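Local coordinates for amyloid beta A4 protein-binding family B member 1 (Homo sapiens, PDB 2HO2) that binds polyproline peptides, such as one from hMena, through its WW domain, a small three-stranded antiparallel sheet, at residues M9-Q12 and T17-W20. Numbering follows the deposited sequence.
Sequences MRVQ and TYYW
Tyr18 holds CG between its own backbone N and carbonyl carbon (chi1 65°), which carries the phenol over toward the neighbouring strand, against Val11. Val11 sets CG1 anti to its backbone N and meets that ring. Its CB lies over one face of the Tyr18 ring, 3.8 Å from the centroid, as a CH-pi contact. Val11 CG1 reaches farther out, to 3.5 Å from Tyr18 CZ. The other branch, Val11 CG2, lies beside the backbone N and comes 3.9 Å from Trp20 CB. Val11 thus touches both aromatic residues of 17-20 on this face, Tyr18 at its ring and Trp20 at CB.

The backbones of 9-12 and 17-20 pair antiparallel. Met9 with Trp20 and Val11 with Tyr18 are the hydrogen-bonded pairs. Each is closed by two N-H...O bonds; the one from Val11 N to Tyr18 O is 2.8 Å and almost straight, at 179°. Tyr19 CA also gives a CA-H...O contact to Met9 O.

Arg10 and Tyr19 are a non-hydrogen-bonded pair, and their side chains lie on the other face. These run alongside each other, with guanidinium and ring planes 74° apart. One water joins them: it accepts from Arg10 NE at 2.9 Å and lies 2.9 Å from Tyr19 OH. Arg10 NH1 makes a salt bridge with Asp3, and the Tyr19 side chain touches Pro31 and Pro32.

The two faces therefore differ in chemistry. Val11, Tyr18 and Trp20 all pack on apolar side chains of the bound peptide. This is the aromatic, proline-binding face characteristic of a WW domain. With Val11 over one face of its ring, Tyr18 presents its hydroxyl to the peptide backbone and hydrogen-bonds it.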
loop_
_atom_site.group_PDB
_atom_site.type_symbol
_atom_site.label_atom_id
_atom_site.label_comp_id
_atom_site.label_asym_id
_atom_site.label_seq_id
_atom_site.Cartn_x
_atom_site.Cartn_y
_atom_site.Cartn_z
ATOM N N MET A 9 -1.225 -0.671 -4.566
ATOM C CA MET A 9 0.066 -1.334 -4.683
ATOM C C MET A 9 0.495 -1.913 -3.357
ATOM O O MET A 9 0.196 -1.455 -2.271
ATOM C CB MET A 9 1.175 -0.405 -5.183
ATOM C CG MET A 9 0.823 0.392 -6.399
ATOM S SD MET A 9 2.182 1.062 -7.379
ATOM C CE MET A 9 1.295 1.359 -8.909
ATOM N N ARG A 10 1.208 -2.989 -3.480
ATOM C CA ARG A 10 1.828 -3.671 -2.370
ATOM C C ARG A 10 3.186 -3.043 -2.035
ATOM O O ARG A 10 4.018 -2.822 -2.900
ATOM C CB ARG A 10 2.016 -5.159 -2.791
ATOM C CG ARG A 10 2.072 -6.114 -1.797
ATOM C CD ARG A 10 2.150 -7.537 -2.494
ATOM N NE ARG A 10 0.861 -8.209 -2.741
ATOM C CZ ARG A 10 0.251 -8.353 -3.914
ATOM N NH1 ARG A 10 0.719 -7.850 -5.061
ATOM N NH2 ARG A 10 -0.904 -8.985 -3.933
ATOM N N VAL A 11 3.392 -2.742 -0.764
ATOM C CA VAL A 11 4.631 -2.149 -0.241
ATOM C C VAL A 11 5.250 -3.126 0.733
ATOM O O VAL A 11 4.588 -3.606 1.622
ATOM C CB VAL A 11 4.344 -0.788 0.438
ATOM C CG1 VAL A 11 5.634 -0.165 0.905
ATOM C CG2 VAL A 11 3.580 0.129 -0.554
ATOM N N GLN A 12 6.535 -3.436 0.600
ATOM C CA GLN A 12 7.219 -4.262 1.645
ATOM C C GLN A 12 7.961 -3.459 2.744
ATOM O O GLN A 12 8.629 -2.456 2.482
ATOM C CB GLN A 12 8.143 -5.293 1.042
ATOM C CG GLN A 12 7.451 -6.077 -0.107
ATOM C CD GLN A 12 8.092 -7.471 -0.404
ATOM O OE1 GLN A 12 8.953 -7.972 0.341
ATOM N NE2 GLN A 12 7.652 -8.095 -1.496
ATOM N N THR A 17 4.311 -6.929 4.562
ATOM C CA THR A 17 3.772 -6.270 3.388
ATOM C C THR A 17 2.512 -5.550 3.734
ATOM O O THR A 17 1.641 -6.131 4.410
ATOM C CB THR A 17 3.495 -7.364 2.405
ATOM O OG1 THR A 17 4.769 -7.996 2.095
ATOM C CG2 THR A 17 2.750 -6.863 1.204
ATOM N N TYR A 18 2.371 -4.296 3.296
ATOM C CA TYR A 18 1.134 -3.576 3.429
ATOM C C TYR A 18 0.722 -3.047 2.072
ATOM O O TYR A 18 1.361 -3.294 1.065
ATOM C CB TYR A 18 1.244 -2.467 4.475
ATOM C CG TYR A 18 2.204 -1.334 4.170
ATOM C CD1 TYR A 18 3.550 -1.452 4.415
ATOM C CD2 TYR A 18 1.734 -0.151 3.637
ATOM C CE1 TYR A 18 4.407 -0.396 4.219
ATOM C CE2 TYR A 18 2.555 0.912 3.467
ATOM C CZ TYR A 18 3.896 0.793 3.757
ATOM O OH TYR A 18 4.787 1.853 3.580
ATOM N N TYR A 19 -0.375 -2.301 2.078
ATOM C CA TYR A 19 -1.016 -1.858 0.840
ATOM C C TYR A 19 -1.226 -0.361 0.844
ATOM O O TYR A 19 -1.616 0.214 1.856
ATOM C CB TYR A 19 -2.321 -2.599 0.641
ATOM C CG TYR A 19 -2.138 -4.085 0.659
ATOM C CD1 TYR A 19 -1.791 -4.782 -0.466
ATOM C CD2 TYR A 19 -2.206 -4.799 1.853
ATOM C CE1 TYR A 19 -1.538 -6.127 -0.410
ATOM C CE2 TYR A 19 -1.913 -6.162 1.901
ATOM C CZ TYR A 19 -1.595 -6.819 0.771
ATOM O OH TYR A 19 -1.368 -8.180 0.790
ATOM N N TRP A 20 -0.978 0.246 -0.303
ATOM C CA TRP A 20 -1.077 1.679 -0.533
ATOM C C TRP A 20 -2.037 1.973 -1.668
ATOM O O TRP A 20 -1.885 1.428 -2.791
ATOM C CB TRP A 20 0.325 2.197 -0.881
ATOM C CG TRP A 20 0.427 3.617 -1.334
ATOM C CD1 TRP A 20 -0.385 4.678 -1.078
ATOM C CD2 TRP A 20 1.436 4.083 -2.212
ATOM N NE1 TRP A 20 0.114 5.814 -1.711
ATOM C CE2 TRP A 20 1.197 5.456 -2.447
ATOM C CE3 TRP A 20 2.484 3.467 -2.865
ATOM C CZ2 TRP A 20 2.005 6.234 -3.278
ATOM C CZ3 TRP A 20 3.293 4.263 -3.701
ATOM C CH2 TRP A 20 3.042 5.607 -3.876
HETATM O O HOH W 1 0.053 -10.160 -0.689
#